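Local coordinates for protein tyrosinase (Aspergillus oryzae, PDB 6JU8) that probably oxidises L-tyrosine and L-dopa to L-dopaquinone with molecular oxygen at a dinuclear copper centre, a step in melanin biosynthesis, at residues L290-T304 with K323-V335. The protein carries 1 engineered substitution. Numbering follows the deposited sequence.
Sequences LLTTGGLNWGEFSST and KNWMNLEAIHNNV. With CU (copper (II) ion), chain D.
The C-terminal end of helix 298-302 meets the first turn of helix 328-335 almost end to end, their directions only 5° apart, and Phe301 O takes the Leu328 N-H in a 2.9 Å hydrogen bond. The second helix belongs to the di-copper core of the tyrosinase central domain: its His332 NE2 binds a copper ion, completed by His336, His376 and a water. Asn327 is the N-cap of this helix, its OD1 accepting from Ala330 N at 2.8 Å, while its CB rests on the carbonyl oxygens of Glu300 and Phe301.

Ahead of the cap, Trp325 turns its indole back toward the loop 293-297. Leu296 CD1 sits over one face of the six-membered ring, 3.6 Å from its centroid, and Thr293 CG2 covers the five-membered ring; Glu300 O lies in plane at the edge. Deeper in, the backbone position of Leu328 sets its CB over a face of the Phe301 ring, and CG, anti to the backbone N (chi1 176°), sends Leu328 CD1 to Leu290 CD2 at 3.8 Å.

On the other flank, Glu329 extends its carboxylate to the chain leaving helix 298-302, at Ser303 and Thr304, close to the copper ligand His98. Asn99 N hydrogen-bonds Glu329 OE2, and Asn99 also pairs with Thr304 OG1. A water bridges Thr304 OG1 to Asn333 ND2 and gives Glu329 OE2 a weak bond; the strongest polar partner of Asn333 is Tyr271. Two donors grip Glu329 OE1: Ser303 OG at 2.9 Å, nearly along the C-O axis, and Thr304 N at 3.0 Å, from above the carboxylate plane.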
ATOM      1  N   LEU A 290      17.614 -26.821   5.943  1.00 10.09           N
ATOM      2  CA  LEU A 290      16.467 -27.725   6.033  1.00 10.87           C
ATOM      3  C   LEU A 290      16.582 -28.845   5.023  1.00 10.54           C
ATOM      4  O   LEU A 290      16.269 -30.004   5.308  1.00 12.19           O
ATOM      5  CB  LEU A 290      15.160 -26.965   5.778  1.00 12.78           C
ATOM      6  CG  LEU A 290      13.901 -27.854   5.815  1.00 13.93           C
ATOM      7  CD1 LEU A 290      13.619 -28.371   7.211  1.00 17.27           C
ATOM      8  CD2 LEU A 290      12.707 -27.085   5.259  1.00 18.43           C
ATOM      9  N   LEU A 291      17.005 -28.488   3.810  1.00 11.61           N
ATOM     10  CA  LEU A 291      17.020 -29.435   2.705  1.00 11.86           C
ATOM     11  C   LEU A 291      18.269 -30.296   2.669  1.00 12.97           C
ATOM     12  O   LEU A 291      18.265 -31.315   1.947  1.00 14.13           O
ATOM     13  CB  LEU A 291      16.887 -28.664   1.373  1.00 11.61           C
ATOM     14  CG  LEU A 291      15.606 -27.848   1.214  1.00 10.91           C
ATOM     15  CD1 LEU A 291      15.625 -27.083  -0.088  1.00 12.71           C
ATOM     16  CD2 LEU A 291      14.350 -28.732   1.314  1.00 12.59           C
ATOM     17  N   THR A 292      19.326 -29.922   3.399  1.00 13.05           N
ATOM     18  CA  THR A 292      20.598 -30.621   3.247  1.00 14.18           C
ATOM     19  C   THR A 292      21.118 -31.224   4.544  1.00 15.81           C
ATOM     20  O   THR A 292      22.112 -31.960   4.483  1.00 19.80           O
ATOM     21  CB  THR A 292      21.683 -29.680   2.691  1.00 15.10           C
ATOM     22  OG1 THR A 292      21.867 -28.570   3.579  1.00 14.74           O
ATOM     23  CG2 THR A 292      21.289 -29.159   1.317  1.00 16.86           C
ATOM     24  N   THR A 293      20.513 -30.948   5.689  1.00 13.43           N
ATOM     25  CA  THR A 293      20.996 -31.530   6.949  1.00 15.65           C
ATOM     26  C   THR A 293      20.697 -33.016   6.972  1.00 14.46           C
ATOM     27  O   THR A 293      19.547 -33.429   6.859  1.00 15.76           O
ATOM     28  CB  THR A 293      20.365 -30.826   8.163  1.00 15.96           C
ATOM     29  OG1 THR A 293      20.805 -29.459   8.226  1.00 16.11           O
ATOM     30  CG2 THR A 293      20.795 -31.484   9.470  1.00 18.59           C
ATOM     31  N   GLY A 294      21.704 -33.874   7.110  1.00 17.92           N
ATOM     32  CA  GLY A 294      21.429 -35.306   7.065  1.00 18.97           C
ATOM     33  C   GLY A 294      20.939 -35.884   8.367  1.00 16.83           C
ATOM     34  O   GLY A 294      21.079 -35.285   9.433  1.00 20.96           O
ATOM     35  N   GLY A 295      20.372 -37.082   8.289  1.00 19.61           N
ATOM     36  CA  GLY A 295      20.089 -37.905   9.442  1.00 22.06           C
ATOM     37  C   GLY A 295      18.845 -37.518  10.206  1.00 19.23           C
ATOM     38  O   GLY A 295      18.683 -37.948  11.350  1.00 21.12           O
ATOM     39  N   LEU A 296      17.968 -36.753   9.557  1.00 14.32           N
ATOM     40  CA  LEU A 296      16.727 -36.338  10.183  1.00 13.58           C
ATOM     41  C   LEU A 296      15.562 -37.258   9.849  1.00 11.96           C
ATOM     42  O   LEU A 296      15.491 -37.871   8.769  1.00 17.30           O
ATOM     43  CB  LEU A 296      16.367 -34.926   9.697  1.00 14.72           C
ATOM     44  CG  LEU A 296      17.422 -33.846   9.929  1.00 15.14           C
ATOM     45  CD1 LEU A 296      16.830 -32.477   9.612  1.00 17.68           C
ATOM     46  CD2 LEU A 296      17.969 -33.906  11.343  1.00 19.49           C
ATOM     47  N   ASN A 297      14.617 -37.382  10.773  1.00 12.60           N
ATOM     48  CA  ASN A 297      13.442 -38.205  10.524  1.00 11.51           C
ATOM     49  C   ASN A 297      12.258 -37.313  10.174  1.00 10.52           C
ATOM     50  O   ASN A 297      12.322 -36.069  10.220  1.00 11.29           O
ATOM     51  CB  ASN A 297      13.182 -39.154  11.700  1.00 13.31           C
ATOM     52  CG  ASN A 297      12.826 -38.474  12.999  1.00 12.03           C
ATOM     53  OD1 ASN A 297      12.113 -37.477  13.023  1.00 13.88           O
ATOM     54  ND2 ASN A 297      13.263 -39.031  14.145  1.00 13.89           N
ATOM     55  N   TRP A 298      11.154 -37.943   9.765  1.00 10.09           N
ATOM     56  CA  TRP A 298       9.952 -37.240   9.361  1.00  9.56           C
ATOM     57  C   TRP A 298       9.424 -36.357  10.485  1.00  9.90           C
ATOM     58  O   TRP A 298       9.016 -35.201  10.264  1.00 10.19           O
ATOM     59  CB  TRP A 298       8.831 -38.210   8.912  1.00 11.52           C
ATOM     60  CG  TRP A 298       7.570 -37.436   8.602  1.00 10.20           C
ATOM     61  CD1 TRP A 298       6.473 -37.313   9.421  1.00  9.64           C
ATOM     62  CD2 TRP A 298       7.293 -36.663   7.435  1.00 10.00           C
ATOM     63  NE1 TRP A 298       5.526 -36.515   8.820  1.00  9.33           N
ATOM     64  CE2 TRP A 298       6.011 -36.107   7.601  1.00 10.11           C
ATOM     65  CE3 TRP A 298       8.014 -36.397   6.257  1.00 10.48           C
ATOM     66  CZ2 TRP A 298       5.423 -35.291   6.632  1.00 10.27           C
ATOM     67  CZ3 TRP A 298       7.428 -35.583   5.301  1.00 10.31           C
ATOM     68  CH2 TRP A 298       6.154 -35.045   5.493  1.00 11.18           C
ATOM     69  N   GLY A 299       9.394 -36.886  11.705  1.00 10.15           N
ATOM     70  CA  GLY A 299       8.844 -36.129  12.838  1.00 10.51           C
ATOM     71  C   GLY A 299       9.602 -34.819  13.002  1.00 10.25           C
ATOM     72  O   GLY A 299       9.010 -33.740  13.211  1.00 12.18           O
ATOM     73  N   GLU A 300      10.937 -34.894  12.975  1.00 10.74           N
ATOM     74  CA  GLU A 300      11.784 -33.734  13.213  1.00 12.80           C
ATOM     75  C   GLU A 300      11.681 -32.723  12.077  1.00 11.57           C
ATOM     76  O   GLU A 300      11.797 -31.515  12.309  1.00 12.17           O
ATOM     77  CB  GLU A 300      13.259 -34.131  13.327  1.00 19.16           C
ATOM     78  CG  GLU A 300      13.605 -35.116  14.408  1.00 25.08           C
ATOM     79  CD  GLU A 300      15.082 -35.494  14.270  1.00 20.86           C
ATOM     80  OE1 GLU A 300      15.840 -35.113  15.169  1.00 23.37           O
ATOM     81  OE2 GLU A 300      15.465 -36.187  13.309  1.00 16.79           O
ATOM     82  N   PHE A 301      11.545 -33.214  10.841  1.00 11.39           N
ATOM     83  CA  PHE A 301      11.454 -32.341   9.664  1.00 10.26           C
ATOM     84  C   PHE A 301      10.119 -31.600   9.657  1.00  9.67           C
ATOM     85  O   PHE A 301      10.057 -30.411   9.345  1.00 10.12           O
ATOM     86  CB  PHE A 301      11.576 -33.195   8.398  1.00 13.21           C
ATOM     87  CG  PHE A 301      11.140 -32.485   7.150  1.00 11.27           C
ATOM     88  CD1 PHE A 301      11.978 -31.556   6.538  1.00 11.88           C
ATOM     89  CD2 PHE A 301       9.883 -32.720   6.609  1.00 12.07           C
ATOM     90  CE1 PHE A 301      11.569 -30.831   5.431  1.00 11.72           C
ATOM     91  CE2 PHE A 301       9.486 -32.026   5.478  1.00 12.47           C
ATOM     92  CZ  PHE A 301      10.323 -31.095   4.896  1.00 12.01           C
ATOM     93  N   SER A 302       9.045 -32.322   9.952  1.00  9.83           N
ATOM     94  CA  SER A 302       7.705 -31.895   9.586  1.00  9.52           C
ATOM     95  C   SER A 302       7.056 -30.890  10.528  1.00  9.93           C
ATOM     96  O   SER A 302       6.129 -30.189  10.086  1.00 12.98           O
ATOM     97  CB  SER A 302       6.745 -33.118   9.509  1.00 10.13           C
ATOM     98  OG  SER A 302       6.659 -33.764  10.767  1.00 10.68           O
ATOM     99  N   SER A 303       7.442 -30.849  11.803  1.00  9.56           N
ATOM    100  CA  SER A 303       6.578 -30.138  12.757  1.00  9.46           C
ATOM    101  C   SER A 303       7.335 -29.570  13.934  1.00  9.50           C
ATOM    102  O   SER A 303       8.307 -30.166  14.427  1.00 10.77           O
ATOM    103  CB  SER A 303       5.489 -31.097  13.280  1.00 10.22           C
ATOM    104  OG  SER A 303       4.580 -30.453  14.154  1.00 10.65           O
ATOM    105  N   THR A 304       6.769 -28.476  14.464  1.00 10.02           N
ATOM    106  CA  THR A 304       7.176 -27.945  15.765  1.00 11.15           C
ATOM    107  C   THR A 304       6.866 -28.905  16.897  1.00 10.95           C
ATOM    108  O   THR A 304       7.397 -28.746  18.011  1.00 14.21           O
ATOM    109  CB  THR A 304       6.483 -26.585  16.028  1.00 11.23           C
ATOM    110  OG1 THR A 304       5.082 -26.723  15.800  1.00 13.43           O
ATOM    111  CG2 THR A 304       7.010 -25.533  15.056  1.00 13.71           C
ATOM    112  N   LYS A 323      19.492 -27.738  16.752  1.00 58.89           N
ATOM    113  CA  LYS A 323      20.921 -27.928  16.522  1.00 40.18           C
ATOM    114  C   LYS A 323      21.308 -27.306  15.181  1.00 33.70           C
ATOM    115  O   LYS A 323      21.642 -28.010  14.235  1.00 36.59           O
ATOM    116  N   ASN A 324      21.247 -25.979  15.092  1.00 32.55           N
ATOM    117  CA  ASN A 324      21.748 -25.271  13.929  1.00 26.25           C
ATOM    118  C   ASN A 324      20.924 -25.583  12.683  1.00 18.74           C
ATOM    119  O   ASN A 324      21.338 -25.331  11.552  1.00 19.61           O
ATOM    120  CB  ASN A 324      23.228 -25.571  13.723  1.00 25.95           C
ATOM    121  CG  ASN A 324      24.049 -24.924  14.832  1.00 33.03           C
ATOM    122  OD1 ASN A 324      23.687 -23.892  15.398  1.00 48.49           O
ATOM    123  ND2 ASN A 324      25.176 -25.546  15.153  1.00 43.83           N
ATOM    124  N   TRP A 325      19.707 -26.075  12.865  1.00 16.17           N
ATOM    125  CA  TRP A 325      18.739 -26.132  11.763  1.00 13.93           C
ATOM    126  C   TRP A 325      17.348 -25.967  12.372  1.00 12.31           C
ATOM    127  O   TRP A 325      17.151 -26.207  13.564  1.00 14.81           O
ATOM    128  CB  TRP A 325      18.838 -27.422  10.941  1.00 15.46           C
ATOM    129  CG  TRP A 325      18.561 -28.664  11.738  1.00 16.24           C
ATOM    130  CD1 TRP A 325      19.475 -29.399  12.442  1.00 17.77           C
ATOM    131  CD2 TRP A 325      17.295 -29.304  11.922  1.00 16.64           C
ATOM    132  NE1 TRP A 325      18.857 -30.461  13.052  1.00 18.84           N
ATOM    133  CE2 TRP A 325      17.522 -30.426  12.755  1.00 18.91           C
ATOM    134  CE3 TRP A 325      15.988 -29.064  11.492  1.00 18.64           C
ATOM    135  CZ2 TRP A 325      16.505 -31.301  13.157  1.00 23.00           C
ATOM    136  CZ3 TRP A 325      14.980 -29.931  11.887  1.00 21.84           C
ATOM    137  CH2 TRP A 325      15.245 -31.037  12.710  1.00 22.16           C
ATOM    138  N   MET A 326      16.401 -25.603  11.522  1.00 11.86           N
ATOM    139  CA  MET A 326      15.026 -25.344  11.935  1.00 11.83           C
ATOM    140  C   MET A 326      14.067 -26.162  11.076  1.00 10.96           C
ATOM    141  O   MET A 326      14.263 -26.244   9.862  1.00 11.64           O
ATOM    142  CB  MET A 326      14.738 -23.847  11.785  1.00 13.50           C
ATOM    143  CG  MET A 326      13.330 -23.431  12.160  1.00 13.31           C
ATOM    144  SD  MET A 326      13.147 -21.644  12.098  1.00 13.50           S
ATOM    145  CE  MET A 326      14.143 -21.116  13.481  1.00 15.36           C
ATOM    146  N   ASN A 327      13.043 -26.772  11.672  1.00 10.95           N
ATOM    147  CA  ASN A 327      12.115 -27.616  10.920  1.00 10.34           C
ATOM    148  C   ASN A 327      11.243 -26.813   9.944  1.00  9.13           C
ATOM    149  O   ASN A 327      11.128 -25.587  10.004  1.00 10.32           O
ATOM    150  CB  ASN A 327      11.268 -28.427  11.904  1.00 12.16           C
ATOM    151  CG  ASN A 327      10.308 -27.583  12.696  1.00 10.62           C
ATOM    152  OD1 ASN A 327       9.294 -27.138  12.174  1.00 10.97           O
ATOM    153  ND2 ASN A 327      10.604 -27.354  13.978  1.00 15.02           N
ATOM    154  N   LEU A 328      10.595 -27.536   9.026  1.00  9.07           N
ATOM    155  CA  LEU A 328       9.777 -26.935   7.986  1.00  7.93           C
ATOM    156  C   LEU A 328       8.668 -26.038   8.532  1.00  9.04           C
ATOM    157  O   LEU A 328       8.420 -24.917   8.061  1.00  9.24           O
ATOM    158  CB  LEU A 328       9.104 -28.057   7.178  1.00  8.76           C
ATOM    159  CG  LEU A 328       8.129 -27.600   6.087  1.00  8.05           C
ATOM    160  CD1 LEU A 328       8.914 -27.095   4.880  1.00 10.74           C
ATOM    161  CD2 LEU A 328       7.205 -28.747   5.701  1.00 10.53           C
ATOM    162  N   GLU A 329       7.965 -26.522   9.566  1.00  8.44           N
ATOM    163  CA  GLU A 329       6.821 -25.771  10.077  1.00  8.61           C
ATOM    164  C   GLU A 329       7.295 -24.478  10.744  1.00  9.07           C
ATOM    165  O   GLU A 329       6.665 -23.433  10.552  1.00  9.10           O
ATOM    166  CB  GLU A 329       6.037 -26.619  11.074  1.00 10.30           C
ATOM    167  CG  GLU A 329       4.743 -25.962  11.522  1.00 10.53           C
ATOM    168  CD  GLU A 329       3.870 -26.852  12.381  1.00 10.09           C
ATOM    169  OE1 GLU A 329       4.291 -27.930  12.856  1.00 10.82           O
ATOM    170  OE2 GLU A 329       2.723 -26.420  12.616  1.00 11.54           O
ATOM    171  N   ALA A 330       8.384 -24.540  11.498  1.00  9.52           N
ATOM    172  CA  ALA A 330       8.944 -23.358  12.164  1.00  9.81           C
ATOM    173  C   ALA A 330       9.373 -22.321  11.138  1.00  8.91           C
ATOM    174  O   ALA A 330       9.157 -21.114  11.308  1.00  9.75           O
ATOM    175  CB  ALA A 330      10.106 -23.800  13.060  1.00 11.31           C
ATOM    176  N   ILE A 331      10.066 -22.744  10.071  1.00  8.90           N
ATOM    177  CA  ILE A 331      10.445 -21.782   9.035  1.00  8.68           C
ATOM    178  C   ILE A 331       9.184 -21.134   8.467  1.00  8.64           C
ATOM    179  O   ILE A 331       9.060 -19.918   8.318  1.00 10.23           O
ATOM    180  CB  ILE A 331      11.273 -22.417   7.906  1.00  8.99           C
ATOM    181  CG1 ILE A 331      12.639 -22.899   8.424  1.00 10.14           C
ATOM    182  CG2 ILE A 331      11.443 -21.449   6.748  1.00 11.01           C
ATOM    183  CD1 ILE A 331      13.468 -23.651   7.398  1.00 11.34           C
ATOM    184  N   HIS A 332       8.216 -21.975   8.102  1.00  8.72           N
ATOM    185  CA  HIS A 332       6.937 -21.530   7.558  1.00  8.10           C
ATOM    186  C   HIS A 332       6.240 -20.532   8.471  1.00  8.68           C
ATOM    187  O   HIS A 332       5.625 -19.582   7.966  1.00  8.87           O
ATOM    188  CB  HIS A 332       6.069 -22.769   7.328  1.00 11.03           C
ATOM    189  CG  HIS A 332       4.611 -22.645   7.633  1.00  9.78           C
ATOM    190  ND1 HIS A 332       4.083 -22.776   8.907  1.00 11.13           N
ATOM    191  CD2 HIS A 332       3.550 -22.467   6.811  1.00  9.40           C
ATOM    192  CE1 HIS A 332       2.765 -22.664   8.842  1.00 11.00           C
ATOM    193  NE2 HIS A 332       2.397 -22.468   7.568  1.00 10.19           N
ATOM    194  N   ASN A 333       6.304 -20.712   9.787  1.00  8.89           N
ATOM    195  CA  ASN A 333       5.653 -19.810  10.751  1.00  8.90           C
ATOM    196  C   ASN A 333       6.307 -18.446  10.701  1.00  8.63           C
ATOM    197  O   ASN A 333       5.615 -17.418  10.738  1.00 10.32           O
ATOM    198  CB  ASN A 333       5.823 -20.395  12.158  1.00 10.83           C
ATOM    199  CG  ASN A 333       4.976 -21.615  12.464  1.00 10.51           C
ATOM    200  OD1 ASN A 333       4.151 -22.026  11.669  1.00 12.00           O
ATOM    201  ND2 ASN A 333       5.250 -22.207  13.627  1.00 12.44           N
ATOM    202  N   ASN A 334       7.629 -18.416  10.650  1.00  8.52           N
ATOM    203  CA  ASN A 334       8.342 -17.143  10.542  1.00  8.66           C
ATOM    204  C   ASN A 334       7.954 -16.445   9.247  1.00  8.28           C
ATOM    205  O   ASN A 334       7.705 -15.229   9.236  1.00  9.23           O
ATOM    206  CB  ASN A 334       9.846 -17.397  10.623  1.00  9.94           C
ATOM    207  CG  ASN A 334      10.297 -17.567  12.053  1.00  9.87           C
ATOM    208  OD1 ASN A 334      10.470 -16.583  12.778  1.00 10.16           O
ATOM    209  ND2 ASN A 334      10.531 -18.804  12.464  1.00 10.99           N
ATOM    210  N   VAL A 335       7.916 -17.158   8.118  1.00  7.99           N
ATOM    211  CA  VAL A 335       7.568 -16.489   6.859  1.00  8.48           C
ATOM    212  C   VAL A 335       6.163 -15.925   6.937  1.00  8.43           C
ATOM    213  O   VAL A 335       5.923 -14.793   6.491  1.00  8.75           O
ATOM    214  CB  VAL A 335       7.749 -17.454   5.673  1.00  8.60           C
ATOM    215  CG1 VAL A 335       7.263 -16.784   4.405  1.00  9.91           C
ATOM    216  CG2 VAL A 335       9.213 -17.846   5.551  1.00 10.40           C
TER
HETATM  217 CU    CU D 502       0.732 -21.514   6.532  0.53 10.87          CU
HETATM  218  O   HOH W   1       3.762 -24.497  14.922  1.00 21.23           O
HETATM  219  O   HOH W   2      -0.991 -22.447   7.681  1.00 22.12           O